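Local atomic coordinates of PKS (Streptomyces albus, PDB entry 4OQJ), a protein that probably catalyses carbon-carbon bond-forming condensation of acyl chains as a ketosynthase-containing polyketide synthase of oxazolomycin biosynthesis. Residues Asp104-Gln109 with Ala220-Asp225; Ala136-Asn141 with Asn167-Val172; Ser188-Cys193 with Leu372-Gly377. One frame throughout, in Å; residues are numbered along the deposited sequence.

Contact 1. Residues Asp104-Gln109 with Ala220-Asp225; sequences DPQQRQ and AHIQAD
Gln106, in the first turn of helix 105-121, brings its CA to 5.5 Å from the CA of Ala220 at the end of strand 214-221, the closest CA pair of the two segments. The methyl of Ala220 suits this close approach, its CB resting 3.4 Å from Gln106 O. The side chain of Gln106 is extended beyond CG (chi2 -179°), and OE1 accepts from Ile222 N at 2.9 Å, nearly straight at the hydrogen (166°), with the donor somewhat tilted from the carbonyl plane. This serves a backbone N-H just where the strand has ended. In the layered alpha/beta thiolase fold, the contact ties the start of a helix to the exit of a sheet strand. Asp104 is the N-cap of that helix. Its OD1 takes Gln106 N at 3.0 Å from above the carboxylate plane, while OD2 uses its syn lone pair for Gln106 NE2 at 2.8 Å, fixing which way the amide is turned; NE2 also donates to Gly139 O. Ile222 supplies the apolar part: its CB packs 3.8 Å from Gln106 CG, and its CD1 meets Gln109 CG at 3.5 Å, the side chains crossing at about a right angle. Gln109 OE1 is taken by Arg31.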
# COMPACT_ATOMS: atom_id res chain seq x y z
N ASP A 104 16.81 -0.62 12.27
CA ASP A 104 17.27 -1.20 11.02
C ASP A 104 17.96 -0.11 10.17
O ASP A 104 17.38 0.94 9.93
CB ASP A 104 16.08 -1.83 10.29
CG ASP A 104 16.43 -2.44 8.92
OD1 ASP A 104 17.61 -2.50 8.53
OD2 ASP A 104 15.49 -2.88 8.22
N PRO A 105 19.20 -0.35 9.74
CA PRO A 105 19.86 0.60 8.84
C PRO A 105 19.03 0.95 7.60
O PRO A 105 19.15 2.06 7.10
CB PRO A 105 21.14 -0.13 8.41
CG PRO A 105 21.38 -1.14 9.46
CD PRO A 105 20.05 -1.52 10.02
N GLN A 106 18.21 0.04 7.11
CA GLN A 106 17.36 0.37 5.96
C GLN A 106 16.43 1.54 6.27
O GLN A 106 16.19 2.39 5.41
CB GLN A 106 16.55 -0.85 5.53
CG GLN A 106 17.41 -2.03 5.10
CD GLN A 106 16.58 -3.21 4.65
OE1 GLN A 106 16.66 -3.64 3.50
NE2 GLN A 106 15.77 -3.73 5.56
N GLN A 107 15.91 1.58 7.50
CA GLN A 107 14.97 2.64 7.91
C GLN A 107 15.71 3.93 8.20
O GLN A 107 15.22 5.01 7.90
CB GLN A 107 14.16 2.20 9.15
CG GLN A 107 13.27 1.00 8.85
CD GLN A 107 12.14 0.78 9.83
OE1 GLN A 107 11.65 1.71 10.48
NE2 GLN A 107 11.69 -0.47 9.93
N ARG A 108 16.92 3.82 8.76
CA ARG A 108 17.75 5.00 8.97
C ARG A 108 18.14 5.64 7.66
O ARG A 108 18.05 6.86 7.49
CB ARG A 108 19.02 4.64 9.74
CG ARG A 108 18.79 4.38 11.23
CD ARG A 108 20.09 4.07 11.89
NE ARG A 108 20.32 2.67 12.21
CZ ARG A 108 21.51 2.08 12.21
NH1 ARG A 108 22.60 2.74 11.79
NH2 ARG A 108 21.64 0.83 12.61
N GLN A 109 18.59 4.82 6.72
CA GLN A 109 18.98 5.34 5.41
C GLN A 109 17.76 5.90 4.67
O GLN A 109 17.88 6.91 3.97
CB GLN A 109 19.66 4.24 4.60
CG GLN A 109 21.03 3.88 5.14
CD GLN A 109 22.06 4.95 4.89
OE1 GLN A 109 22.16 5.48 3.79
NE2 GLN A 109 22.83 5.29 5.92
N ALA A 220 14.25 1.14 0.36
CA ALA A 220 15.65 0.90 0.76
C ALA A 220 15.88 -0.59 0.82
O ALA A 220 15.03 -1.32 1.30
CB ALA A 220 15.95 1.51 2.11
N HIS A 221 17.03 -1.04 0.36
CA HIS A 221 17.43 -2.44 0.52
C HIS A 221 18.89 -2.47 0.93
O HIS A 221 19.77 -2.05 0.17
CB HIS A 221 17.25 -3.25 -0.76
CG HIS A 221 17.85 -4.62 -0.69
ND1 HIS A 221 19.07 -4.92 -1.26
CD2 HIS A 221 17.42 -5.75 -0.10
CE1 HIS A 221 19.36 -6.19 -1.02
NE2 HIS A 221 18.37 -6.72 -0.33
N ILE A 222 19.14 -2.93 2.15
CA ILE A 222 20.52 -2.99 2.65
C ILE A 222 20.71 -4.28 3.40
O ILE A 222 20.05 -4.52 4.42
CB ILE A 222 20.86 -1.83 3.58
CG1 ILE A 222 20.60 -0.49 2.89
CG2 ILE A 222 22.34 -1.92 3.98
CD1 ILE A 222 20.64 0.68 3.83
N GLN A 223 21.61 -5.12 2.90
CA GLN A 223 21.96 -6.36 3.59
C GLN A 223 22.86 -6.06 4.77
O GLN A 223 23.83 -5.31 4.64
CB GLN A 223 22.66 -7.32 2.65
CG GLN A 223 21.90 -7.65 1.40
CD GLN A 223 22.77 -8.39 0.41
OE1 GLN A 223 23.87 -7.94 0.08
NE2 GLN A 223 22.30 -9.55 -0.03
N ALA A 224 22.55 -6.64 5.92
CA ALA A 224 23.36 -6.38 7.10
C ALA A 224 24.77 -6.95 6.91
O ALA A 224 25.69 -6.53 7.59
CB ALA A 224 22.72 -6.97 8.35
N ASP A 225 24.93 -7.91 6.00
CA ASP A 225 26.25 -8.49 5.75
C ASP A 225 26.82 -8.10 4.38
O ASP A 225 27.58 -8.87 3.77
CB ASP A 225 26.21 -10.02 5.89
CG ASP A 225 25.25 -10.69 4.93
OD1 ASP A 225 24.78 -10.03 3.97
OD2 ASP A 225 24.96 -11.89 5.12

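Contact 2. Residues Ala136-Asn141 with Asn167-Val172; sequences AGVGLN and NDKDFV
Asn141 ND2 donates to both acceptors of Asn167, OD1 at 2.8 Å (158°) and the backbone O at 2.9 Å. The OD1 bond lies on a lone pair in the carbonyl plane, and the two amides are nearly coplanar; the bond to O is more bent and tilted. Asparagine suits both places, since each amide has a donor and an acceptor to spend. A second polar grip comes from Lys169, whose NZ donates to Val138 O at 2.9 Å. Val138 CG1 and Val172 CG2 meet tip to tip at 3.6 Å, two branched side chains packing the strand against the helix start. A water accepts from Val138 N at 3.0 Å and donates to Lys169 O, bridging the backbones. The contact sets the end of strand 132-138, a member of the thiolase-fold sheet, against the turn that leads into helix 171-180. Further out, the torsion of Asn141 (CG anti to the backbone N, chi1 -169°) carries its amide toward Asn167. Asn141 is also the N-cap of helix 142-147, OD1 accepting from Leu144 N. Asn167 ND2 donates to Leu102 O and Met163 O. At the dimer interface, Lys169 NZ also forms salt bridges with Asp170 and Asp168 of the second subunit, Asp170 being its strongest polar partner.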
# COMPACT_ATOMS: atom_id res chain seq x y z
N ALA A 136 6.40 3.70 1.15
CA ALA A 136 7.78 3.22 1.13
C ALA A 136 7.87 1.78 1.60
O ALA A 136 7.02 1.31 2.34
CB ALA A 136 8.64 4.11 1.99
N GLY A 137 8.92 1.09 1.16
CA GLY A 137 9.14 -0.29 1.57
C GLY A 137 10.62 -0.54 1.82
O GLY A 137 11.45 0.11 1.21
N VAL A 138 10.94 -1.47 2.71
CA VAL A 138 12.30 -1.91 2.91
C VAL A 138 12.39 -3.40 2.69
O VAL A 138 11.39 -4.13 2.72
CB VAL A 138 12.84 -1.55 4.31
CG1 VAL A 138 12.87 -0.02 4.49
CG2 VAL A 138 12.01 -2.20 5.39
N GLY A 139 13.61 -3.86 2.46
CA GLY A 139 13.85 -5.26 2.19
C GLY A 139 13.86 -6.09 3.45
O GLY A 139 13.61 -5.58 4.53
N LEU A 140 14.10 -7.38 3.27
CA LEU A 140 14.23 -8.31 4.37
C LEU A 140 15.12 -7.72 5.45
O LEU A 140 16.22 -7.26 5.15
CB LEU A 140 14.82 -9.63 3.87
CG LEU A 140 15.15 -10.67 4.94
CD1 LEU A 140 13.86 -11.21 5.60
CD2 LEU A 140 15.95 -11.81 4.31
N ASN A 141 14.67 -7.73 6.70
CA ASN A 141 15.46 -7.12 7.76
C ASN A 141 16.48 -8.13 8.30
O ASN A 141 16.22 -8.84 9.26
CB ASN A 141 14.57 -6.60 8.90
CG ASN A 141 15.34 -5.73 9.87
OD1 ASN A 141 16.56 -5.64 9.80
ND2 ASN A 141 14.63 -5.08 10.77
N ASN A 167 12.24 -2.10 14.03
CA ASN A 167 12.68 -3.04 13.00
C ASN A 167 11.62 -3.63 12.08
O ASN A 167 11.96 -4.10 10.99
CB ASN A 167 13.43 -4.20 13.66
CG ASN A 167 14.86 -3.83 13.98
OD1 ASN A 167 15.73 -3.92 13.12
ND2 ASN A 167 15.09 -3.37 15.20
N ASP A 168 10.36 -3.64 12.49
CA ASP A 168 9.37 -4.27 11.64
C ASP A 168 9.08 -3.36 10.43
O ASP A 168 9.23 -2.13 10.50
CB ASP A 168 8.10 -4.59 12.43
CG ASP A 168 7.35 -5.79 11.87
OD1 ASP A 168 7.94 -6.51 11.03
OD2 ASP A 168 6.21 -6.03 12.29
N LYS A 169 8.72 -3.98 9.30
CA LYS A 169 8.53 -3.25 8.03
C LYS A 169 7.53 -2.11 8.16
O LYS A 169 7.67 -1.08 7.50
CB LYS A 169 8.05 -4.22 6.94
CG LYS A 169 9.01 -5.34 6.65
CD LYS A 169 9.35 -5.42 5.16
CE LYS A 169 10.34 -6.54 4.91
NZ LYS A 169 10.55 -6.78 3.46
N ASP A 170 6.53 -2.33 9.01
CA ASP A 170 5.43 -1.39 9.24
C ASP A 170 5.88 0.00 9.59
O ASP A 170 5.10 0.94 9.46
CB ASP A 170 4.53 -1.85 10.38
CG ASP A 170 3.99 -3.23 10.20
OD1 ASP A 170 4.81 -4.15 9.99
OD2 ASP A 170 2.74 -3.39 10.27
N PHE A 171 7.10 0.14 10.11
CA PHE A 171 7.46 1.40 10.75
C PHE A 171 8.34 2.29 9.89
O PHE A 171 8.64 3.40 10.29
CB PHE A 171 8.10 1.11 12.11
CG PHE A 171 7.17 0.37 13.02
CD1 PHE A 171 6.10 1.01 13.62
CD2 PHE A 171 7.31 -1.00 13.23
CE1 PHE A 171 5.21 0.32 14.44
CE2 PHE A 171 6.42 -1.68 14.04
CZ PHE A 171 5.36 -1.03 14.64
N VAL A 172 8.72 1.85 8.68
CA VAL A 172 9.61 2.68 7.87
C VAL A 172 8.90 3.97 7.43
O VAL A 172 9.48 5.04 7.52
CB VAL A 172 10.17 1.96 6.61
CG1 VAL A 172 9.09 1.47 5.64
CG2 VAL A 172 11.17 2.86 5.87
O HOH W 1 8.56 -1.74 4.55

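Contact 3. Residues Ser188-Cys193 with Leu372-Gly377; sequences STNTAC and LDTAAG
Cys193 and Asp373 press backbone against backbone, their CA atoms 4.7 Å apart, and this is the tight part of the contact. Cys193 CA makes a CA-H...O contact with Asp373 O at 3.6 Å, with an angle of 149° at the hydrogen. Cys193 O also lies 3.4 Å from Asp373 O, two acceptors side by side; Asp373 O is served by Ala376 N at 3.0 Å. A water is held within residues 372-377, donating to Thr374 O at 2.8 Å and accepting from Gly377 N at 2.9 Å; its approach to Cys193 O is unusually short and doubtful as a bond. Ala192 adds backbone packing, its O coming to 3.8 Å from Thr374 CA. The small methyl of Ala376 suits its place beside Cys193 O. Ala192 has a positive phi (57°), unusual for a residue other than glycine, as the chain turns sharply from strand 186-190 toward helix 195-209. The sequence Thr191-Ala192-Cys193 matches the ketosynthase signature whose cysteine carries the acyl chain in relatives, so Cys193 is probably the nucleophile; a glycerol about 3 Å from its side chain, probably from the crystallisation liquor, and His371 touching it are consistent with a pocket there. The contact loosens on two sides. Asp373 is partly exposed, and its side chain makes no close contact with residues 188-193 but lies beside His221. Toward Asn190 the segments diverge and the second subunit takes over: its Asp170 accepts from both Asn190 ND2 and Ala192 N, while Ser188 and Asn190 continue the sheet into that chain as an antiparallel ladder.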
# COMPACT_ATOMS: atom_id res chain seq x y z
N SER A 188 3.54 1.59 4.70
CA SER A 188 4.60 0.70 4.23
C SER A 188 4.01 -0.27 3.22
O SER A 188 3.01 -0.95 3.49
CB SER A 188 5.28 -0.04 5.38
OG SER A 188 5.87 0.90 6.26
N THR A 189 4.61 -0.29 2.04
CA THR A 189 4.13 -1.06 0.91
C THR A 189 5.26 -1.95 0.43
O THR A 189 6.40 -1.50 0.23
CB THR A 189 3.64 -0.13 -0.23
OG1 THR A 189 4.76 0.39 -0.91
CG2 THR A 189 2.85 1.05 0.33
N ASN A 190 4.96 -3.23 0.25
CA ASN A 190 5.98 -4.22 -0.07
C ASN A 190 5.47 -5.24 -1.10
O ASN A 190 4.45 -5.87 -0.88
CB ASN A 190 6.39 -4.95 1.21
CG ASN A 190 7.33 -4.13 2.06
OD1 ASN A 190 6.91 -3.47 3.02
ND2 ASN A 190 8.61 -4.14 1.69
N THR A 191 6.20 -5.37 -2.21
CA THR A 191 5.90 -6.37 -3.24
C THR A 191 7.21 -6.93 -3.78
O THR A 191 7.34 -7.19 -4.97
CB THR A 191 5.08 -5.76 -4.40
OG1 THR A 191 5.82 -4.70 -5.01
CG2 THR A 191 3.75 -5.19 -3.88
N ALA A 192 8.18 -7.10 -2.90
CA ALA A 192 9.51 -7.58 -3.29
C ALA A 192 10.15 -6.67 -4.36
O ALA A 192 10.17 -5.45 -4.19
CB ALA A 192 9.43 -9.04 -3.77
N CYS A 193 10.70 -7.24 -5.43
CA CYS A 193 11.53 -6.48 -6.38
C CYS A 193 10.82 -5.32 -7.06
O CYS A 193 11.47 -4.41 -7.58
CB CYS A 193 12.08 -7.40 -7.49
SG CYS A 193 12.31 -9.09 -7.02
N LEU A 372 19.00 -3.94 -6.97
CA LEU A 372 18.77 -3.35 -5.64
C LEU A 372 17.50 -3.85 -4.95
O LEU A 372 17.03 -3.26 -3.97
CB LEU A 372 18.72 -1.82 -5.75
CG LEU A 372 20.07 -1.09 -5.55
CD1 LEU A 372 21.15 -1.72 -6.35
CD2 LEU A 372 19.96 0.38 -5.92
N ASP A 373 16.96 -4.95 -5.46
CA ASP A 373 15.90 -5.66 -4.75
C ASP A 373 14.70 -4.72 -4.52
O ASP A 373 14.14 -4.21 -5.48
CB ASP A 373 16.46 -6.23 -3.45
CG ASP A 373 15.56 -7.27 -2.83
OD1 ASP A 373 15.54 -8.40 -3.35
OD2 ASP A 373 14.90 -6.96 -1.82
N THR A 374 14.31 -4.46 -3.27
CA THR A 374 13.19 -3.57 -2.98
C THR A 374 13.36 -2.20 -3.65
O THR A 374 12.38 -1.56 -4.06
CB THR A 374 13.05 -3.38 -1.45
OG1 THR A 374 13.28 -4.64 -0.80
CG2 THR A 374 11.67 -2.87 -1.08
N ALA A 375 14.61 -1.75 -3.75
CA ALA A 375 14.93 -0.44 -4.31
C ALA A 375 15.26 -0.45 -5.80
O ALA A 375 15.70 0.57 -6.34
CB ALA A 375 16.10 0.16 -3.55
N ALA A 376 15.08 -1.58 -6.46
CA ALA A 376 15.52 -1.70 -7.86
C ALA A 376 14.78 -0.70 -8.74
O ALA A 376 15.37 -0.09 -9.62
CB ALA A 376 15.30 -3.11 -8.37
N GLY A 377 13.49 -0.55 -8.49
CA GLY A 377 12.67 0.36 -9.26
C GLY A 377 13.06 1.82 -9.06
O GLY A 377 12.86 2.63 -9.97
O HOH W 2 11.65 -2.02 -6.75

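In the fold
Going from the N terminus, the chain meets Asp104-Gln109 first, and contact 1 closes its long loop only at Ala220-Asp225. Contact 2 is nested inside that loop, joining strand 132-138 to the entry of helix 171-180. Contact 3 opens next, at Ser188-Cys193, but closes beyond contact 1, at Leu372-Gly377; it therefore crosses contact 1 and follows contact 2 in series. The three are threaded on neighbouring strands of one sheet, in the order 186-190, 132-138 and 214-221, and touch one another directly: Ala136 O pairs with Thr189 N, and His221 packs on Leu372 and Asp373. Contacts 2 and 3 both also reach the second subunit.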